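Local atomic coordinates of putative type VI secretion protein (Escherichia coli, PDB entry 6SK0), a protein that forms the trimeric puncturing spike of the type VI secretion system, onto which a phospholipase effector is loaded, probably for delivery. Residues 522-528 against 544-550; 559-565 against 625-631; 575-581 against 618-622. Residue numbers count along the deposited sequence, not the author numbering.

Contact 1 of 3, residues 522-528 against 544-550; sequences GGKTQLN and AELRTDD
An antiparallel β-ladder joins strand 525-528 to strand 544-548, axes 4.6 Å apart and directions at 176°. Its sheet runs on across the interface, 544-548 pairing in parallel with a strand of the second subunit, which is how the VgrG spike is built from three chains. Q526 faces R547 (CA to CA 5.4 Å) and N528 faces E545 (CA to CA 4.9 Å) as hydrogen-bonded pairs; between them L527 and L546 form the non-hydrogen-bonded pair (CA to CA 4.6 Å). Four backbone bonds fix this register: Q526 N to R547 O 2.8 Å, R547 N to Q526 O 3.0 Å, N528 N to E545 O and E545 N to N528 O, both 2.7 Å.

R547, N528 and E545 give up the most surface. An amide suits N528 (chi1 m): ND2 donates both to E545 OE1 at 2.5 Å and to Q526 OE1 at 3.0 Å, while R540 balances E545 (chi1 t). R547, chi1 p, is long enough for NE to hydrogen-bond K524 O at 2.6 Å while NH1 forms a salt bridge with D549 OD1 at 3.0 Å; NH2 reaches Q567 of the third subunit. The other face carries apolar L527 and L546, both tp, CD1 atoms 4.1 Å apart. Glycine suits G522 (phi/psi 64/56) and G523 (63/-150), where a CB would meet D550 OD2 and D549 OD2 respectively. D549 N donates to G522 O at 2.9 Å.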
loop_
_atom_site.group_PDB
_atom_site.type_symbol
_atom_site.label_atom_id
_atom_site.label_comp_id
_atom_site.label_asym_id
_atom_site.label_seq_id
_atom_site.Cartn_x
_atom_site.Cartn_y
_atom_site.Cartn_z
ATOM N N GLY A 522 23.048 17.042 20.049
ATOM C CA GLY A 522 21.892 16.239 19.706
ATOM C C GLY A 522 21.947 14.855 20.308
ATOM O O GLY A 522 21.839 13.856 19.594
ATOM N N GLY A 523 22.088 14.788 21.628
ATOM C CA GLY A 523 22.500 13.535 22.182
ATOM C C GLY A 523 23.880 13.280 21.619
ATOM O O GLY A 523 24.625 14.191 21.285
ATOM N N LYS A 524 24.217 12.019 21.468
ATOM C CA LYS A 524 25.459 11.688 20.786
ATOM C C LYS A 524 25.129 11.483 19.312
ATOM O O LYS A 524 24.659 10.421 18.912
ATOM C CB LYS A 524 26.100 10.461 21.417
ATOM C CG LYS A 524 26.489 10.669 22.864
ATOM C CD LYS A 524 27.569 9.702 23.286
ATOM C CE LYS A 524 27.915 9.850 24.756
ATOM N NZ LYS A 524 28.316 11.232 25.103
ATOM N N THR A 525 25.334 12.518 18.507
ATOM C CA THR A 525 25.197 12.388 17.062
ATOM C C THR A 525 26.459 11.732 16.526
ATOM O O THR A 525 27.550 12.298 16.623
ATOM C CB THR A 525 24.944 13.739 16.406
ATOM O OG1 THR A 525 23.765 14.317 16.965
ATOM C CG2 THR A 525 24.752 13.578 14.919
ATOM N N GLN A 526 26.319 10.527 15.993
ATOM C CA GLN A 526 27.471 9.690 15.713
ATOM C C GLN A 526 27.312 8.966 14.393
ATOM O O GLN A 526 26.205 8.663 13.947
ATOM C CB GLN A 526 27.700 8.639 16.803
ATOM C CG GLN A 526 27.653 9.153 18.204
ATOM C CD GLN A 526 27.920 8.075 19.214
ATOM O OE1 GLN A 526 27.516 6.933 19.036
ATOM N NE2 GLN A 526 28.606 8.429 20.285
ATOM N N LEU A 527 28.452 8.678 13.788
ATOM C CA LEU A 527 28.578 7.654 12.768
ATOM C C LEU A 527 29.496 6.585 13.338
ATOM O O LEU A 527 30.659 6.856 13.644
ATOM C CB LEU A 527 29.122 8.221 11.466
ATOM C CG LEU A 527 29.389 7.153 10.410
ATOM C CD1 LEU A 527 28.091 6.650 9.820
ATOM C CD2 LEU A 527 30.297 7.685 9.342
ATOM N N ASN A 528 28.965 5.384 13.505
ATOM C CA ASN A 528 29.706 4.256 14.046
ATOM C C ASN A 528 29.855 3.208 12.956
ATOM O O ASN A 528 28.855 2.706 12.435
ATOM C CB ASN A 528 29.004 3.680 15.271
ATOM C CG ASN A 528 28.802 4.710 16.354
ATOM O OD1 ASN A 528 29.742 5.372 16.771
ATOM N ND2 ASN A 528 27.572 4.861 16.806
ATOM N N ALA A 544 27.157 -0.268 10.282
ATOM C CA ALA A 544 27.195 1.180 10.203
ATOM C C ALA A 544 25.977 1.737 10.916
ATOM O O ALA A 544 24.843 1.355 10.611
ATOM C CB ALA A 544 27.241 1.648 8.751
ATOM N N GLU A 545 26.211 2.624 11.867
ATOM C CA GLU A 545 25.141 3.287 12.591
ATOM C C GLU A 545 25.289 4.789 12.428
ATOM O O GLU A 545 26.327 5.359 12.772
ATOM C CB GLU A 545 25.140 2.905 14.068
ATOM C CG GLU A 545 23.989 3.519 14.831
ATOM C CD GLU A 545 24.186 3.481 16.330
ATOM O OE1 GLU A 545 25.315 3.726 16.794
ATOM O OE2 GLU A 545 23.211 3.210 17.049
ATOM N N LEU A 546 24.262 5.415 11.891
ATOM C CA LEU A 546 24.120 6.859 11.894
ATOM C C LEU A 546 23.002 7.187 12.867
ATOM O O LEU A 546 21.848 6.811 12.644
ATOM C CB LEU A 546 23.821 7.382 10.497
ATOM C CG LEU A 546 23.830 8.898 10.368
ATOM C CD1 LEU A 546 25.200 9.451 10.729
ATOM C CD2 LEU A 546 23.426 9.293 8.969
ATOM N N ARG A 547 23.341 7.858 13.954
ATOM C CA ARG A 547 22.395 8.038 15.038
ATOM C C ARG A 547 22.494 9.440 15.609
ATOM O O ARG A 547 23.555 10.064 15.600
ATOM C CB ARG A 547 22.619 7.008 16.135
ATOM C CG ARG A 547 24.011 7.019 16.690
ATOM C CD ARG A 547 23.985 6.963 18.180
ATOM N NE ARG A 547 23.427 8.167 18.773
ATOM C CZ ARG A 547 22.259 8.220 19.401
ATOM N NH1 ARG A 547 21.836 9.360 19.917
ATOM N NH2 ARG A 547 21.516 7.133 19.517
ATOM N N THR A 548 21.368 9.917 16.114
ATOM C CA THR A 548 21.248 11.227 16.727
ATOM C C THR A 548 19.931 11.255 17.478
ATOM O O THR A 548 18.995 10.530 17.145
ATOM C CB THR A 548 21.304 12.360 15.688
ATOM O OG1 THR A 548 21.201 13.623 16.345
ATOM C CG2 THR A 548 20.171 12.243 14.692
ATOM N N ASP A 549 19.872 12.097 18.497
ATOM C CA ASP A 549 18.602 12.413 19.126
ATOM C C ASP A 549 17.803 13.428 18.325
ATOM O O ASP A 549 16.600 13.570 18.551
ATOM C CB ASP A 549 18.834 12.930 20.546
ATOM C CG ASP A 549 19.297 11.842 21.493
ATOM O OD1 ASP A 549 19.367 10.672 21.081
ATOM O OD2 ASP A 549 19.592 12.155 22.661
ATOM N N ASP A 550 18.450 14.123 17.403
ATOM C CA ASP A 550 17.844 15.124 16.541
ATOM C C ASP A 550 17.388 14.473 15.235
ATOM O O ASP A 550 17.099 13.278 15.186
ATOM C CB ASP A 550 18.816 16.279 16.323
ATOM C CG ASP A 550 19.104 17.029 17.590
ATOM O OD1 ASP A 550 18.371 16.821 18.577
ATOM O OD2 ASP A 550 20.052 17.835 17.604
#

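Contact 2 of 3, residues 559-565 against 625-631; sequences GIFISAD and GMLLHAP
Two parallel strands, 559-563 and 626-629, run at 3° with axes 4.8 Å apart in a trimeric β-helical spike whose chains wind round one another: the third subunit continues strand 559-563, the second strand 626-629. I560 pairs with M626, F561 with L627, I562 with L628 and S563 with H629. The backbone bonds zigzag: I560 N to G625 O 3.0 Å, then L627 N to I560 O, I562 N to L627 O, H629 N to I562 O and A564 N to H629 O, each 2.9 Å.

I560, I562, M626 and L628 share one face, where apolar residues suit packing against the other subunits. I560 (chi1 m, chi2 -92°, between wells) sets CB 3.6 Å from CG of M626 (ttp); I562 (mt) sets CB 3.6 Å from CD2 of L628 (mt). On the other face F561 (chi1 t, chi2 36°) brings CE1 to 3.8 Å from CD2 of L627 (tp) and turns its edge to L627 O, 3.5 Å from CD1. M577 and L575 cover this side, with A580 of helix 578-600. Further along, A564 CB lies 3.7 Å from both A630 CB and P631 CD. S563 OG (chi1 t) accepts from D565 N at 2.9 Å, an ST turn, and donates to D565 OD1 at 2.6 Å. H629 (t, chi2 -100°) and D565 (m, chi2 107°) make a His-carboxylate hydrogen bond at the imidazole edge, ND1 to OD1 a very short 2.4 Å.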
loop_
_atom_site.group_PDB
_atom_site.type_symbol
_atom_site.label_atom_id
_atom_site.label_comp_id
_atom_site.label_asym_id
_atom_site.label_seq_id
_atom_site.Cartn_x
_atom_site.Cartn_y
_atom_site.Cartn_z
ATOM N N GLY A 559 19.283 10.488 -6.559
ATOM C CA GLY A 559 18.504 9.323 -6.193
ATOM C C GLY A 559 19.051 8.650 -4.955
ATOM O O GLY A 559 20.206 8.815 -4.572
ATOM N N ILE A 560 18.196 7.864 -4.319
ATOM C CA ILE A 560 18.517 7.164 -3.090
ATOM C C ILE A 560 18.343 5.680 -3.347
ATOM O O ILE A 560 17.262 5.237 -3.751
ATOM C CB ILE A 560 17.631 7.623 -1.922
ATOM C CG1 ILE A 560 17.621 9.151 -1.810
ATOM C CG2 ILE A 560 18.058 6.949 -0.634
ATOM C CD1 ILE A 560 18.651 9.714 -0.910
ATOM N N PHE A 561 19.394 4.921 -3.121
ATOM C CA PHE A 561 19.338 3.468 -3.142
ATOM C C PHE A 561 19.588 2.973 -1.726
ATOM O O PHE A 561 20.693 3.115 -1.197
ATOM C CB PHE A 561 20.353 2.892 -4.121
ATOM C CG PHE A 561 20.260 1.409 -4.278
ATOM C CD1 PHE A 561 19.036 0.773 -4.237
ATOM C CD2 PHE A 561 21.395 0.648 -4.466
ATOM C CE1 PHE A 561 18.945 -0.588 -4.385
ATOM C CE2 PHE A 561 21.311 -0.719 -4.613
ATOM C CZ PHE A 561 20.084 -1.336 -4.576
ATOM N N ILE A 562 18.562 2.413 -1.107
ATOM C CA ILE A 562 18.673 1.797 0.207
ATOM C C ILE A 562 18.446 0.312 0.024
ATOM O O ILE A 562 17.381 -0.114 -0.437
ATOM C CB ILE A 562 17.685 2.397 1.213
ATOM C CG1 ILE A 562 17.954 3.891 1.370
ATOM C CG2 ILE A 562 17.779 1.670 2.542
ATOM C CD1 ILE A 562 16.962 4.596 2.220
ATOM N N SER A 563 19.443 -0.473 0.380
ATOM C CA SER A 563 19.493 -1.857 -0.038
ATOM C C SER A 563 20.061 -2.717 1.072
ATOM O O SER A 563 21.093 -2.385 1.658
ATOM C CB SER A 563 20.335 -1.993 -1.307
ATOM O OG SER A 563 20.772 -3.313 -1.502
ATOM N N ALA A 564 19.382 -3.818 1.357
ATOM C CA ALA A 564 19.924 -4.864 2.208
ATOM C C ALA A 564 20.620 -5.951 1.401
ATOM O O ALA A 564 20.661 -7.104 1.829
ATOM C CB ALA A 564 18.824 -5.460 3.085
ATOM N N ASP A 565 21.165 -5.606 0.241
ATOM C CA ASP A 565 21.826 -6.571 -0.627
ATOM C C ASP A 565 23.317 -6.587 -0.342
ATOM O O ASP A 565 24.006 -5.585 -0.536
ATOM C CB ASP A 565 21.574 -6.241 -2.093
ATOM C CG ASP A 565 20.129 -6.334 -2.450
ATOM O OD1 ASP A 565 19.495 -5.278 -2.643
ATOM O OD2 ASP A 565 19.625 -7.471 -2.513
ATOM N N GLY A 625 14.916 8.993 -8.273
ATOM C CA GLY A 625 13.929 8.242 -7.541
ATOM C C GLY A 625 14.491 7.706 -6.241
ATOM O O GLY A 625 15.594 8.040 -5.810
ATOM N N MET A 626 13.708 6.857 -5.610
ATOM C CA MET A 626 14.128 6.187 -4.398
ATOM C C MET A 626 13.808 4.716 -4.540
ATOM O O MET A 626 12.668 4.346 -4.832
ATOM C CB MET A 626 13.446 6.770 -3.174
ATOM C CG MET A 626 14.179 6.491 -1.893
ATOM S SD MET A 626 13.355 7.250 -0.501
ATOM C CE MET A 626 12.122 6.009 -0.248
ATOM N N LEU A 627 14.815 3.888 -4.355
ATOM C CA LEU A 627 14.677 2.449 -4.472
ATOM C C LEU A 627 15.034 1.835 -3.129
ATOM O O LEU A 627 16.176 1.939 -2.675
ATOM C CB LEU A 627 15.559 1.909 -5.591
ATOM C CG LEU A 627 15.483 0.412 -5.853
ATOM C CD1 LEU A 627 14.051 -0.029 -6.091
ATOM C CD2 LEU A 627 16.359 0.076 -7.033
ATOM N N LEU A 628 14.050 1.227 -2.492
ATOM C CA LEU A 628 14.242 0.467 -1.271
ATOM C C LEU A 628 14.115 -1.002 -1.620
ATOM O O LEU A 628 13.072 -1.441 -2.113
ATOM C CB LEU A 628 13.224 0.859 -0.206
ATOM C CG LEU A 628 12.986 2.350 0.017
ATOM C CD1 LEU A 628 11.988 2.535 1.132
ATOM C CD2 LEU A 628 14.271 3.056 0.343
ATOM N N HIS A 629 15.176 -1.752 -1.388
ATOM C CA HIS A 629 15.157 -3.171 -1.676
ATOM C C HIS A 629 15.808 -3.935 -0.542
ATOM O O HIS A 629 16.871 -3.548 -0.056
ATOM C CB HIS A 629 15.865 -3.497 -2.984
ATOM C CG HIS A 629 15.961 -4.960 -3.237
ATOM N ND1 HIS A 629 17.107 -5.679 -2.998
ATOM C CD2 HIS A 629 15.033 -5.854 -3.646
ATOM C CE1 HIS A 629 16.890 -6.950 -3.275
ATOM N NE2 HIS A 629 15.641 -7.082 -3.674
ATOM N N ALA A 630 15.166 -5.019 -0.128
ATOM C CA ALA A 630 15.739 -5.923 0.824
ATOM C C ALA A 630 15.426 -7.314 0.293
ATOM O O ALA A 630 14.305 -7.558 -0.164
ATOM C CB ALA A 630 15.192 -5.743 2.239
ATOM N N PRO A 631 16.387 -8.228 0.305
ATOM C CA PRO A 631 16.089 -9.591 -0.151
ATOM C C PRO A 631 15.123 -10.336 0.752
ATOM O O PRO A 631 14.413 -11.222 0.274
ATOM C CB PRO A 631 17.471 -10.255 -0.182
ATOM C CG PRO A 631 18.312 -9.428 0.698
ATOM C CD PRO A 631 17.814 -8.037 0.592
#

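Contact 3 of 3, residues 575-581 against 618-622; sequences LDMDEAI and LTDLT
Segment 575-581 passes from an irregular lead-in to the first turn of helix 578-600, with M577 at the N-cap position and I581 N bonded to M577 O at 2.7 Å. Segment 618-622 leaves helix 608-618: L618 is still helical, T619 departs from helical angles, and D620 (phi/psi 60/13) and L621 (48/52) have positive phi, a tight turn fastened by L621 N to L618 O at 2.8 Å. The closest CA pairs are L575-D620 at 6.3 Å and I581-T619 at 6.1 Å, so side chains of 575-581 bridge the gap, in part to the backbone of the turn.

M577 (ptp) has the most surface covered. Its SD takes a weak hydrogen bond from D620 N at 3.2 Å, and CE lies 3.9 Å from L621 CG. L575, in mt, brings CD2 to 4.3 Å from L621 CD1 and CD1 to 3.8 Å from D620 O. One helical turn on from M577, I581, also mt, sets CD1 3.6 Å from T619 CG2 and 3.8 Å from D620 OD1. L621 O accepts from W551 of the third subunit. Flexible, apolar methionine can follow the irregular turn while its sulfur meets an amide. The contact therefore rests chiefly on van der Waals packing, with one weak polar link.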
loop_
_atom_site.group_PDB
_atom_site.type_symbol
_atom_site.label_atom_id
_atom_site.label_comp_id
_atom_site.label_asym_id
_atom_site.label_seq_id
_atom_site.Cartn_x
_atom_site.Cartn_y
_atom_site.Cartn_z
ATOM N N LEU A 575 25.970 1.588 -7.138
ATOM C CA LEU A 575 24.564 1.425 -7.479
ATOM C C LEU A 575 24.263 0.062 -8.088
ATOM O O LEU A 575 23.319 -0.071 -8.869
ATOM C CB LEU A 575 24.120 2.538 -8.422
ATOM C CG LEU A 575 24.091 3.925 -7.796
ATOM C CD1 LEU A 575 23.553 4.918 -8.789
ATOM C CD2 LEU A 575 23.263 3.917 -6.522
ATOM N N ASP A 576 25.044 -0.952 -7.746
ATOM C CA ASP A 576 24.798 -2.308 -8.219
ATOM C C ASP A 576 23.494 -2.813 -7.611
ATOM O O ASP A 576 23.405 -3.026 -6.399
ATOM C CB ASP A 576 25.973 -3.195 -7.837
ATOM C CG ASP A 576 26.830 -3.562 -9.021
ATOM O OD1 ASP A 576 26.868 -2.777 -9.987
ATOM O OD2 ASP A 576 27.506 -4.612 -8.973
ATOM N N MET A 577 22.472 -2.984 -8.438
ATOM C CA MET A 577 21.132 -3.255 -7.935
ATOM C C MET A 577 20.470 -4.369 -8.729
ATOM O O MET A 577 19.284 -4.296 -9.061
ATOM C CB MET A 577 20.278 -1.989 -7.961
ATOM C CG MET A 577 20.279 -1.281 -9.300
ATOM S SD MET A 577 18.986 -0.045 -9.443
ATOM C CE MET A 577 19.659 1.269 -8.439
ATOM N N ASP A 578 21.226 -5.424 -9.027
ATOM C CA ASP A 578 20.724 -6.479 -9.902
ATOM C C ASP A 578 19.491 -7.160 -9.325
ATOM O O ASP A 578 18.514 -7.389 -10.043
ATOM C CB ASP A 578 21.830 -7.496 -10.171
ATOM C CG ASP A 578 22.846 -6.994 -11.166
ATOM O OD1 ASP A 578 23.181 -5.790 -11.135
ATOM O OD2 ASP A 578 23.338 -7.808 -11.971
ATOM N N GLU A 579 19.504 -7.479 -8.034
ATOM C CA GLU A 579 18.342 -8.128 -7.442
ATOM C C GLU A 579 17.161 -7.169 -7.351
ATOM O O GLU A 579 16.017 -7.555 -7.614
ATOM C CB GLU A 579 18.696 -8.694 -6.071
ATOM C CG GLU A 579 17.597 -9.537 -5.443
ATOM C CD GLU A 579 16.879 -10.445 -6.435
ATOM O OE1 GLU A 579 17.555 -11.199 -7.166
ATOM O OE2 GLU A 579 15.636 -10.411 -6.476
ATOM N N ALA A 580 17.420 -5.911 -7.002
ATOM C CA ALA A 580 16.355 -4.918 -6.997
ATOM C C ALA A 580 15.783 -4.721 -8.395
ATOM O O ALA A 580 14.571 -4.552 -8.561
ATOM C CB ALA A 580 16.870 -3.598 -6.431
ATOM N N ILE A 581 16.641 -4.751 -9.413
ATOM C CA ILE A 581 16.167 -4.603 -10.782
ATOM C C ILE A 581 15.332 -5.808 -11.189
ATOM O O ILE A 581 14.313 -5.668 -11.869
ATOM C CB ILE A 581 17.350 -4.376 -11.738
ATOM C CG1 ILE A 581 17.852 -2.939 -11.625
ATOM C CG2 ILE A 581 16.949 -4.675 -13.169
ATOM C CD1 ILE A 581 19.141 -2.702 -12.350
ATOM N N LEU A 618 14.031 4.132 -11.943
ATOM C CA LEU A 618 14.672 3.520 -10.789
ATOM C C LEU A 618 15.798 2.584 -11.184
ATOM O O LEU A 618 16.736 2.405 -10.405
ATOM C CB LEU A 618 13.648 2.761 -9.951
ATOM C CG LEU A 618 12.546 3.578 -9.278
ATOM C CD1 LEU A 618 11.669 2.665 -8.453
ATOM C CD2 LEU A 618 13.122 4.696 -8.425
ATOM N N THR A 619 15.726 1.972 -12.363
ATOM C CA THR A 619 16.817 1.128 -12.824
ATOM C C THR A 619 18.079 1.961 -12.943
ATOM O O THR A 619 18.131 2.913 -13.724
ATOM C CB THR A 619 16.464 0.486 -14.161
ATOM O OG1 THR A 619 15.321 -0.354 -13.989
ATOM C CG2 THR A 619 17.617 -0.349 -14.667
ATOM N N ASP A 620 19.076 1.627 -12.132
ATOM C CA ASP A 620 20.318 2.380 -12.001
ATOM C C ASP A 620 20.091 3.810 -11.539
ATOM O O ASP A 620 21.007 4.628 -11.618
ATOM C CB ASP A 620 21.114 2.375 -13.308
ATOM C CG ASP A 620 21.091 1.033 -13.985
ATOM O OD1 ASP A 620 21.554 0.051 -13.373
ATOM O OD2 ASP A 620 20.593 0.951 -15.124
ATOM N N LEU A 621 18.890 4.125 -11.056
ATOM C CA LEU A 621 18.524 5.465 -10.610
ATOM C C LEU A 621 18.929 6.519 -11.637
ATOM O O LEU A 621 19.596 7.505 -11.328
ATOM C CB LEU A 621 19.117 5.762 -9.231
ATOM C CG LEU A 621 18.469 5.000 -8.073
ATOM C CD1 LEU A 621 19.208 5.217 -6.755
ATOM C CD2 LEU A 621 16.997 5.374 -7.928
ATOM N N THR A 622 18.522 6.292 -12.887
ATOM C CA THR A 622 18.787 7.261 -13.940
ATOM C C THR A 622 17.996 8.543 -13.747
ATOM O O THR A 622 18.369 9.578 -14.302
ATOM C CB THR A 622 18.485 6.654 -15.310
ATOM O OG1 THR A 622 17.117 6.240 -15.364
ATOM C CG2 THR A 622 19.378 5.459 -15.558
#

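Overall arrangement
From the N terminus, contact 1 comes first and closes a short loop within the antiparallel sheet, joining strand 525-529 to strand 539-548. The chain then runs through strand 551-556 to strand 559-563, the first half of contact 2, whose partner arrives only after an excursion through helices 578-600 and 608-618. Contact 3 lies within that excursion, bringing its helical hairpin together at the base. Contacts 2 and 3 share a core, their centres about 8 Å apart: F561 and L627 pack on M577, and H629 on E579. Contact 1 stands apart, its centre about 21 Å from that of contact 2, while all three touch the second subunit.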